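Long-range contact in 3-dehydroshikimate dehydratase (Bacillus anthracis, PDB 3DX5), which catalyses the manganese-dependent dehydration of 3-dehydroshikimate to 3,4-dihydroxybenzoate, a building block of the siderophore petrobactin: residues 133-145 with 164-178. Residues are numbered along the deposited sequence; the frame is centred on the assembly and turned at random. Where two conformers were deposited one is given.
Sequences AQHNMYVLLETHP and HPNLKINLDFLHIWE. With MN (manganese (II) ion), chain B; DHB (3,4-dihydroxybenzoic acid), chain D.
Glu142 and Asp172 each give one carboxylate oxygen to the manganese ion, OE2 and OD2, both 2.1 Å from the metal. Glu142 reaches it on an extended chain, with CG anti to the backbone N (chi1 -176°). Its other oxygen, OE1, forms a salt bridge with Arg102 and takes a weak hydrogen bond from Asn170 ND2 (3.0 Å), the amide standing almost perpendicular to the carboxylate. His198, Glu253 and O3 of the bound 3,4-dihydroxybenzoate complete the metal site, while Asp172 OD1 forms a salt bridge with Lys200. Glu142 and Asp172 end the parallel strands 138-142 and 167-172, neighbours in a TIM barrel joined through helix 152-162 as a beta-alpha-beta unit. Just beyond, Thr143 OG1 accepts the N-H of Asp172 (3.0 Å), the N-cap of helix 173-178. On that helix His175 NE2 shares a hydrogen bond with the ligand's O4 (2.8 Å); ND1 donates almost straight to Glu178 OE1 (2.8 Å), in the ring plane, which helps to fix the imidazole's rotation. Pro145 CD covers one face of this ring, and His144, probably the proton acceptor, lies obliquely alongside, planes 61° apart. At the far end of the strands, Asn166 ND2 bonds Met137 O (3.1 Å) from above the carbonyl plane.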
ATOM      1  N   ALA A 133      29.245  -1.404   1.615  1.00 13.95           N
ATOM      2  CA  ALA A 133      30.540  -0.748   1.354  1.00 14.58           C
ATOM      3  C   ALA A 133      31.322  -1.430   0.199  1.00 14.96           C
ATOM      4  O   ALA A 133      32.114  -0.780  -0.476  1.00 13.80           O
ATOM      5  CB  ALA A 133      31.428  -0.683   2.637  1.00 15.02           C
ATOM      6  N   GLN A 134      31.105  -2.725  -0.021  0.50 14.98           N
ATOM      7  CA  GLN A 134      31.763  -3.414  -1.137  0.50 15.61           C
ATOM      8  C   GLN A 134      31.308  -2.804  -2.457  0.50 15.65           C
ATOM      9  O   GLN A 134      32.097  -2.675  -3.399  0.50 15.01           O
ATOM     10  CB  GLN A 134      31.443  -4.905  -1.116  0.50 15.58           C
ATOM     11  CG  GLN A 134      32.053  -5.627   0.062  0.50 17.80           C
ATOM     12  CD  GLN A 134      31.677  -7.074   0.064  0.50 19.51           C
ATOM     13  OE1 GLN A 134      30.519  -7.421  -0.166  0.50 23.71           O
ATOM     14  NE2 GLN A 134      32.639  -7.930   0.310  0.50 19.17           N
ATOM     15  N   HIS A 135      30.037  -2.410  -2.497  1.00 15.37           N
ATOM     16  CA  HIS A 135      29.443  -1.844  -3.706  1.00 15.40           C
ATOM     17  C   HIS A 135      29.572  -0.334  -3.762  1.00 15.66           C
ATOM     18  O   HIS A 135      28.928   0.292  -4.594  1.00 16.55           O
ATOM     19  CB  HIS A 135      27.947  -2.181  -3.758  1.00 15.09           C
ATOM     20  CG  HIS A 135      27.663  -3.643  -3.727  1.00 15.89           C
ATOM     21  ND1 HIS A 135      27.750  -4.435  -4.852  1.00 16.52           N
ATOM     22  CD2 HIS A 135      27.348  -4.473  -2.703  1.00 15.71           C
ATOM     23  CE1 HIS A 135      27.481  -5.690  -4.528  1.00 17.77           C
ATOM     24  NE2 HIS A 135      27.227  -5.740  -3.231  1.00 16.29           N
ATOM     25  N   ASN A 136      30.381   0.226  -2.865  0.50 15.31           N
ATOM     26  CA  ASN A 136      30.469   1.678  -2.649  0.50 15.04           C
ATOM     27  C   ASN A 136      29.104   2.338  -2.508  0.50 14.42           C
ATOM     28  O   ASN A 136      28.793   3.305  -3.200  0.50 14.50           O
ATOM     29  CB  ASN A 136      31.276   2.339  -3.761  0.50 14.87           C
ATOM     30  CG  ASN A 136      32.676   1.805  -3.829  0.50 13.97           C
ATOM     31  OD1 ASN A 136      33.071   1.211  -4.815  0.50 14.38           O
ATOM     32  ND2 ASN A 136      33.419   1.980  -2.760  0.50 13.13           N
HETATM   33  N   MSE A 137      28.298   1.803  -1.605  0.50 13.71           N
HETATM   34  CA  MSE A 137      26.958   2.312  -1.383  0.50 13.22           C
HETATM   35  C   MSE A 137      26.772   2.619   0.093  0.50 13.62           C
HETATM   36  O   MSE A 137      27.382   1.982   0.943  0.50 13.57           O
HETATM   37  CB  MSE A 137      25.936   1.266  -1.837  0.50 12.86           C
HETATM   38  CG  MSE A 137      25.913   1.043  -3.354  0.50 10.91           C
HETATM   39 SE   MSE A 137      24.819  -0.509  -3.770  0.40  7.59          SE
HETATM   40  CE  MSE A 137      25.272  -0.804  -5.687  0.50 10.15           C
ATOM     41  N   TYR A 138      25.921   3.597   0.386  1.00 14.19           N
ATOM     42  CA  TYR A 138      25.684   4.056   1.747  1.00 13.91           C
ATOM     43  C   TYR A 138      24.345   3.573   2.239  1.00 13.41           C
ATOM     44  O   TYR A 138      23.342   3.578   1.474  1.00 12.81           O
ATOM     45  CB  TYR A 138      25.738   5.583   1.835  1.00 14.15           C
ATOM     46  CG  TYR A 138      27.103   6.126   1.466  1.00 16.94           C
ATOM     47  CD1 TYR A 138      28.137   6.184   2.418  1.00 16.49           C
ATOM     48  CD2 TYR A 138      27.389   6.494   0.149  1.00 19.90           C
ATOM     49  CE1 TYR A 138      29.416   6.636   2.080  1.00 19.57           C
ATOM     50  CE2 TYR A 138      28.680   6.964  -0.205  1.00 23.18           C
ATOM     51  CZ  TYR A 138      29.667   7.044   0.782  1.00 22.76           C
ATOM     52  OH  TYR A 138      30.920   7.482   0.452  1.00 28.08           O
ATOM     53  N   VAL A 139      24.329   3.207   3.528  1.00 11.74           N
ATOM     54  CA  VAL A 139      23.105   2.852   4.228  1.00 11.38           C
ATOM     55  C   VAL A 139      22.637   4.073   5.018  1.00 11.85           C
ATOM     56  O   VAL A 139      23.308   4.520   5.955  1.00 11.06           O
ATOM     57  CB  VAL A 139      23.359   1.655   5.204  1.00 11.67           C
ATOM     58  CG1 VAL A 139      22.095   1.319   6.024  1.00 11.99           C
ATOM     59  CG2 VAL A 139      23.845   0.469   4.425  1.00 11.08           C
ATOM     60  N   LEU A 140      21.470   4.606   4.665  1.00 11.76           N
ATOM     61  CA  LEU A 140      20.917   5.746   5.378  1.00 11.31           C
ATOM     62  C   LEU A 140      19.817   5.309   6.321  1.00 12.72           C
ATOM     63  O   LEU A 140      18.778   4.778   5.876  1.00 13.28           O
ATOM     64  CB  LEU A 140      20.333   6.762   4.394  1.00 11.74           C
ATOM     65  CG  LEU A 140      21.346   7.720   3.750  1.00 12.11           C
ATOM     66  CD1 LEU A 140      22.318   6.940   2.792  1.00  9.01           C
ATOM     67  CD2 LEU A 140      20.626   8.822   3.014  1.00  8.86           C
ATOM     68  N   LEU A 141      20.010   5.554   7.615  1.00 11.57           N
ATOM     69  CA  LEU A 141      18.940   5.317   8.565  1.00 12.41           C
ATOM     70  C   LEU A 141      18.072   6.543   8.588  1.00 12.10           C
ATOM     71  O   LEU A 141      18.571   7.676   8.644  1.00 13.01           O
ATOM     72  CB  LEU A 141      19.496   5.055   9.987  1.00 12.20           C
ATOM     73  CG  LEU A 141      20.499   3.894  10.107  1.00 14.28           C
ATOM     74  CD1 LEU A 141      21.018   3.802  11.571  1.00 12.32           C
ATOM     75  CD2 LEU A 141      19.913   2.565   9.636  1.00 13.40           C
ATOM     76  N   GLU A 142      16.773   6.325   8.543  1.00 11.42           N
ATOM     77  CA  GLU A 142      15.819   7.432   8.587  1.00 12.74           C
ATOM     78  C   GLU A 142      15.471   7.749  10.064  1.00 13.01           C
ATOM     79  O   GLU A 142      15.289   6.846  10.855  1.00 13.50           O
ATOM     80  CB  GLU A 142      14.571   7.060   7.764  1.00 12.11           C
ATOM     81  CG  GLU A 142      13.566   8.192   7.681  1.00 13.47           C
ATOM     82  CD  GLU A 142      12.634   8.023   6.517  1.00 14.33           C
ATOM     83  OE1 GLU A 142      13.059   7.537   5.448  1.00 14.68           O
ATOM     84  OE2 GLU A 142      11.472   8.398   6.679  1.00 16.20           O
ATOM     85  N   THR A 143      15.441   9.020  10.442  1.00 13.36           N
ATOM     86  CA  THR A 143      15.025   9.411  11.784  1.00 13.02           C
ATOM     87  C   THR A 143      13.482   9.232  11.891  1.00 14.79           C
ATOM     88  O   THR A 143      12.716   9.875  11.155  1.00 15.04           O
ATOM     89  CB  THR A 143      15.431  10.859  12.084  1.00 12.77           C
ATOM     90  OG1 THR A 143      14.960  11.681  11.027  1.00 10.43           O
ATOM     91  CG2 THR A 143      17.008  11.029  12.168  1.00 12.05           C
ATOM     92  N   HIS A 144      13.063   8.343  12.791  1.00 14.16           N
ATOM     93  CA  HIS A 144      11.682   7.878  12.904  1.00 15.52           C
ATOM     94  C   HIS A 144      11.278   7.512  14.328  1.00 14.86           C
ATOM     95  O   HIS A 144      12.078   6.900  15.038  1.00 13.27           O
ATOM     96  CB  HIS A 144      11.505   6.603  12.082  1.00 15.53           C
ATOM     97  CG  HIS A 144      10.535   6.772  10.979  1.00 19.60           C
ATOM     98  ND1 HIS A 144       9.411   5.988  10.846  1.00 23.16           N
ATOM     99  CD2 HIS A 144      10.470   7.710   9.999  1.00 22.37           C
ATOM    100  CE1 HIS A 144       8.740   6.383   9.777  1.00 24.09           C
ATOM    101  NE2 HIS A 144       9.361   7.431   9.252  1.00 24.04           N
ATOM    102  N   PRO A 145      10.030   7.885  14.735  1.00 15.51           N
ATOM    103  CA  PRO A 145       9.507   7.424  16.023  1.00 15.55           C
ATOM    104  C   PRO A 145       9.394   5.879  16.009  1.00 15.25           C
ATOM    105  O   PRO A 145       9.338   5.249  14.932  1.00 14.21           O
ATOM    106  CB  PRO A 145       8.124   8.088  16.117  1.00 15.44           C
ATOM    107  CG  PRO A 145       7.730   8.296  14.644  1.00 16.48           C
ATOM    108  CD  PRO A 145       9.014   8.628  13.954  1.00 15.40           C
ATOM    109  N   HIS A 164      30.896   3.000  11.502  1.00 11.26           N
ATOM    110  CA  HIS A 164      31.280   2.510  10.180  1.00 11.07           C
ATOM    111  C   HIS A 164      31.133   3.674   9.184  1.00 10.71           C
ATOM    112  O   HIS A 164      30.151   4.386   9.271  1.00 10.45           O
ATOM    113  CB  HIS A 164      30.374   1.343   9.743  1.00 10.94           C
ATOM    114  CG  HIS A 164      30.876   0.630   8.526  1.00 11.07           C
ATOM    115  ND1 HIS A 164      30.737   1.142   7.253  1.00  9.39           N
ATOM    116  CD2 HIS A 164      31.543  -0.548   8.390  1.00 10.79           C
ATOM    117  CE1 HIS A 164      31.279   0.308   6.380  1.00 10.11           C
ATOM    118  NE2 HIS A 164      31.775  -0.729   7.043  1.00 12.45           N
ATOM    119  N   PRO A 165      32.102   3.849   8.241  1.00 10.88           N
ATOM    120  CA  PRO A 165      32.070   4.963   7.285  1.00 11.32           C
ATOM    121  C   PRO A 165      30.901   4.957   6.297  1.00 11.74           C
ATOM    122  O   PRO A 165      30.615   5.995   5.706  1.00 11.59           O
ATOM    123  CB  PRO A 165      33.420   4.859   6.552  1.00 11.03           C
ATOM    124  CG  PRO A 165      33.907   3.481   6.803  1.00 12.68           C
ATOM    125  CD  PRO A 165      33.400   3.130   8.185  1.00 10.84           C
ATOM    126  N   ASN A 166      30.196   3.836   6.134  1.00 11.17           N
ATOM    127  CA  ASN A 166      29.086   3.841   5.161  1.00 11.24           C
ATOM    128  C   ASN A 166      27.706   4.008   5.786  1.00 11.17           C
ATOM    129  O   ASN A 166      26.694   3.923   5.088  1.00 11.17           O
ATOM    130  CB  ASN A 166      29.113   2.608   4.257  1.00 11.47           C
ATOM    131  CG  ASN A 166      30.339   2.565   3.396  1.00 13.60           C
ATOM    132  OD1 ASN A 166      31.448   2.382   3.906  1.00 16.70           O
ATOM    133  ND2 ASN A 166      30.168   2.763   2.093  1.00 14.49           N
ATOM    134  N   LEU A 167      27.654   4.200   7.106  1.00 11.05           N
ATOM    135  CA  LEU A 167      26.362   4.438   7.776  1.00 10.52           C
ATOM    136  C   LEU A 167      26.101   5.932   7.740  1.00 10.88           C
ATOM    137  O   LEU A 167      26.926   6.744   8.218  1.00 10.35           O
ATOM    138  CB  LEU A 167      26.408   3.982   9.231  1.00 10.36           C
ATOM    139  CG  LEU A 167      25.047   4.137   9.910  1.00  9.31           C
ATOM    140  CD1 LEU A 167      24.052   3.202   9.185  1.00  6.90           C
ATOM    141  CD2 LEU A 167      25.217   3.761  11.382  1.00 11.18           C
ATOM    142  N   LYS A 168      24.961   6.303   7.176  1.00 10.25           N
ATOM    143  CA  LYS A 168      24.639   7.718   7.018  1.00 10.31           C
ATOM    144  C   LYS A 168      23.215   7.923   7.507  1.00 10.23           C
ATOM    145  O   LYS A 168      22.624   6.972   8.013  1.00  9.54           O
ATOM    146  CB  LYS A 168      24.800   8.117   5.558  1.00 10.08           C
ATOM    147  CG  LYS A 168      26.238   7.917   5.036  1.00 10.38           C
ATOM    148  CD  LYS A 168      27.221   8.931   5.684  1.00 13.51           C
ATOM    149  CE  LYS A 168      28.628   8.699   5.162  1.00 16.13           C
ATOM    150  NZ  LYS A 168      29.545   9.702   5.709  1.00 14.09           N
ATOM    151  N   ILE A 169      22.693   9.147   7.385  1.00 10.50           N
ATOM    152  CA  ILE A 169      21.355   9.509   7.888  1.00 10.36           C
ATOM    153  C   ILE A 169      20.488  10.125   6.764  1.00 10.74           C
ATOM    154  O   ILE A 169      20.942  11.014   6.002  1.00 10.52           O
ATOM    155  CB  ILE A 169      21.459  10.560   9.053  1.00 10.71           C
ATOM    156  CG1 ILE A 169      22.201   9.969  10.296  1.00 10.66           C
ATOM    157  CG2 ILE A 169      20.050  11.128   9.476  1.00 10.74           C
ATOM    158  CD1 ILE A 169      21.439   8.836  11.022  1.00 10.39           C
ATOM    159  N   ASN A 170      19.224   9.701   6.733  1.00  9.70           N
ATOM    160  CA  ASN A 170      18.171  10.404   6.026  1.00  9.92           C
ATOM    161  C   ASN A 170      17.410  11.219   7.073  1.00 10.72           C
ATOM    162  O   ASN A 170      16.674  10.642   7.912  1.00 10.46           O
ATOM    163  CB  ASN A 170      17.187   9.434   5.337  1.00  9.93           C
ATOM    164  CG  ASN A 170      16.112  10.189   4.556  1.00 11.38           C
ATOM    165  OD1 ASN A 170      16.354  11.295   4.090  1.00 11.02           O
ATOM    166  ND2 ASN A 170      14.924   9.638   4.488  1.00 14.37           N
ATOM    167  N   LEU A 171      17.575  12.549   7.037  1.00 10.82           N
ATOM    168  CA  LEU A 171      17.031  13.408   8.110  1.00 10.95           C
ATOM    169  C   LEU A 171      15.578  13.785   7.775  1.00 10.83           C
ATOM    170  O   LEU A 171      15.322  14.536   6.831  1.00 10.37           O
ATOM    171  CB  LEU A 171      17.894  14.658   8.299  1.00 10.62           C
ATOM    172  CG  LEU A 171      17.483  15.588   9.447  1.00 12.62           C
ATOM    173  CD1 LEU A 171      17.212  14.846  10.720  1.00 12.10           C
ATOM    174  CD2 LEU A 171      18.598  16.582   9.682  1.00 13.19           C
ATOM    175  N   ASP A 172      14.632  13.256   8.553  1.00 10.84           N
ATOM    176  CA  ASP A 172      13.196  13.515   8.316  1.00 10.89           C
ATOM    177  C   ASP A 172      12.799  14.533   9.398  1.00 11.42           C
ATOM    178  O   ASP A 172      12.608  14.188  10.566  1.00 11.23           O
ATOM    179  CB  ASP A 172      12.437  12.184   8.404  1.00 11.10           C
ATOM    180  CG  ASP A 172      10.952  12.304   8.059  1.00 13.05           C
ATOM    181  OD1 ASP A 172      10.291  13.294   8.436  1.00 12.52           O
ATOM    182  OD2 ASP A 172      10.436  11.362   7.431  1.00 14.14           O
ATOM    183  N   PHE A 173      12.747  15.809   9.007  1.00 11.74           N
ATOM    184  CA  PHE A 173      12.556  16.907   9.945  1.00 11.79           C
ATOM    185  C   PHE A 173      11.263  16.867  10.755  1.00 12.28           C
ATOM    186  O   PHE A 173      11.281  17.202  11.944  1.00 13.20           O
ATOM    187  CB  PHE A 173      12.673  18.254   9.213  1.00 11.91           C
ATOM    188  CG  PHE A 173      14.080  18.598   8.837  1.00 12.28           C
ATOM    189  CD1 PHE A 173      14.983  19.044   9.808  1.00 11.85           C
ATOM    190  CD2 PHE A 173      14.517  18.429   7.521  1.00  9.80           C
ATOM    191  CE1 PHE A 173      16.299  19.372   9.455  1.00 12.94           C
ATOM    192  CE2 PHE A 173      15.815  18.756   7.166  1.00 11.09           C
ATOM    193  CZ  PHE A 173      16.710  19.227   8.119  1.00 11.56           C
ATOM    194  N   LEU A 174      10.162  16.491  10.130  1.00 10.99           N
ATOM    195  CA  LEU A 174       8.920  16.280  10.866  1.00 11.92           C
ATOM    196  C   LEU A 174       9.130  15.346  12.078  1.00 11.95           C
ATOM    197  O   LEU A 174       8.736  15.669  13.198  1.00 11.95           O
ATOM    198  CB  LEU A 174       7.828  15.693   9.930  1.00 11.62           C
ATOM    199  CG  LEU A 174       6.392  15.515  10.491  1.00 13.41           C
ATOM    200  CD1 LEU A 174       6.332  14.274  11.426  1.00 12.18           C
ATOM    201  CD2 LEU A 174       5.924  16.783  11.176  1.00 10.16           C
ATOM    202  N   HIS A 175       9.732  14.181  11.850  1.00 11.56           N
ATOM    203  CA  HIS A 175       9.917  13.240  12.928  1.00 12.27           C
ATOM    204  C   HIS A 175      10.896  13.712  13.967  1.00 12.99           C
ATOM    205  O   HIS A 175      10.761  13.379  15.137  1.00 13.37           O
ATOM    206  CB  HIS A 175      10.273  11.847  12.397  1.00 11.99           C
ATOM    207  CG  HIS A 175       9.143  11.233  11.630  1.00 12.05           C
ATOM    208  ND1 HIS A 175       7.869  11.136  12.157  1.00 11.02           N
ATOM    209  CD2 HIS A 175       9.068  10.761  10.364  1.00 12.70           C
ATOM    210  CE1 HIS A 175       7.068  10.586  11.258  1.00 12.70           C
ATOM    211  NE2 HIS A 175       7.769  10.348  10.162  1.00 12.27           N
ATOM    212  N   ILE A 176      11.876  14.483  13.537  1.00 13.06           N
ATOM    213  CA  ILE A 176      12.835  15.065  14.447  1.00 14.40           C
ATOM    214  C   ILE A 176      12.106  16.055  15.373  1.00 14.44           C
ATOM    215  O   ILE A 176      12.257  15.995  16.593  1.00 14.40           O
ATOM    216  CB  ILE A 176      13.999  15.710  13.615  1.00 15.32           C
ATOM    217  CG1 ILE A 176      15.139  14.711  13.526  1.00 17.60           C
ATOM    218  CG2 ILE A 176      14.459  17.038  14.186  1.00 15.64           C
ATOM    219  CD1 ILE A 176      15.739  14.302  14.890  1.00 22.64           C
ATOM    220  N   TRP A 177      11.281  16.915  14.786  1.00 14.19           N
ATOM    221  CA  TRP A 177      10.467  17.871  15.534  1.00 15.66           C
ATOM    222  C   TRP A 177       9.521  17.160  16.536  1.00 15.51           C
ATOM    223  O   TRP A 177       9.393  17.561  17.694  1.00 16.49           O
ATOM    224  CB  TRP A 177       9.672  18.713  14.547  1.00 15.44           C
ATOM    225  CG  TRP A 177       8.780  19.674  15.238  1.00 16.36           C
ATOM    226  CD1 TRP A 177       9.121  20.918  15.704  1.00 17.78           C
ATOM    227  CD2 TRP A 177       7.404  19.486  15.556  1.00 18.73           C
ATOM    228  NE1 TRP A 177       8.033  21.511  16.299  1.00 18.90           N
ATOM    229  CE2 TRP A 177       6.964  20.659  16.219  1.00 20.45           C
ATOM    230  CE3 TRP A 177       6.487  18.448  15.333  1.00 19.96           C
ATOM    231  CZ2 TRP A 177       5.651  20.817  16.665  1.00 21.64           C
ATOM    232  CZ3 TRP A 177       5.178  18.607  15.787  1.00 21.60           C
ATOM    233  CH2 TRP A 177       4.780  19.778  16.444  1.00 22.27           C
ATOM    234  N   GLU A 178       8.886  16.094  16.075  1.00 15.66           N
ATOM    235  CA  GLU A 178       8.018  15.250  16.884  1.00 16.41           C
ATOM    236  C   GLU A 178       8.743  14.753  18.118  1.00 16.28           C
ATOM    237  O   GLU A 178       8.143  14.684  19.158  1.00 16.02           O
ATOM    238  CB  GLU A 178       7.522  14.065  16.029  1.00 16.58           C
ATOM    239  CG  GLU A 178       6.822  12.927  16.780  1.00 20.20           C
ATOM    240  CD  GLU A 178       6.213  11.895  15.805  1.00 22.02           C
ATOM    241  OE1 GLU A 178       6.794  11.628  14.735  1.00 24.33           O
ATOM    242  OE2 GLU A 178       5.121  11.389  16.091  1.00 24.17           O
TER
HETATM  243 MN    MN B 287      10.174   9.845   5.947  1.00 13.95          MN
HETATM  244  C1  DHB D 289       7.481   5.804   5.757  1.00 18.25           C
HETATM  245  C2  DHB D 289       8.231   6.963   5.929  1.00 18.29           C
HETATM  246  C3  DHB D 289       7.809   7.954   6.821  1.00 18.33           C
HETATM  247  O3  DHB D 289       8.495   9.118   7.049  1.00 15.67           O
HETATM  248  C4  DHB D 289       6.581   7.725   7.587  1.00 20.66           C
HETATM  249  O4  DHB D 289       6.211   8.701   8.446  1.00 20.45           O
HETATM  250  C5  DHB D 289       5.855   6.549   7.429  1.00 19.34           C
HETATM  251  C6  DHB D 289       6.317   5.596   6.502  1.00 20.09           C
HETATM  252  C   DHB D 289       7.958   4.759   4.761  1.00 18.97           C
HETATM  253  O1  DHB D 289       7.381   3.683   4.575  1.00 18.58           O
HETATM  254  O2  DHB D 289       9.040   5.006   4.026  1.00 18.36           O
HETATM  255  O   HOH W   1      32.400   3.197   0.006  1.00 28.69           O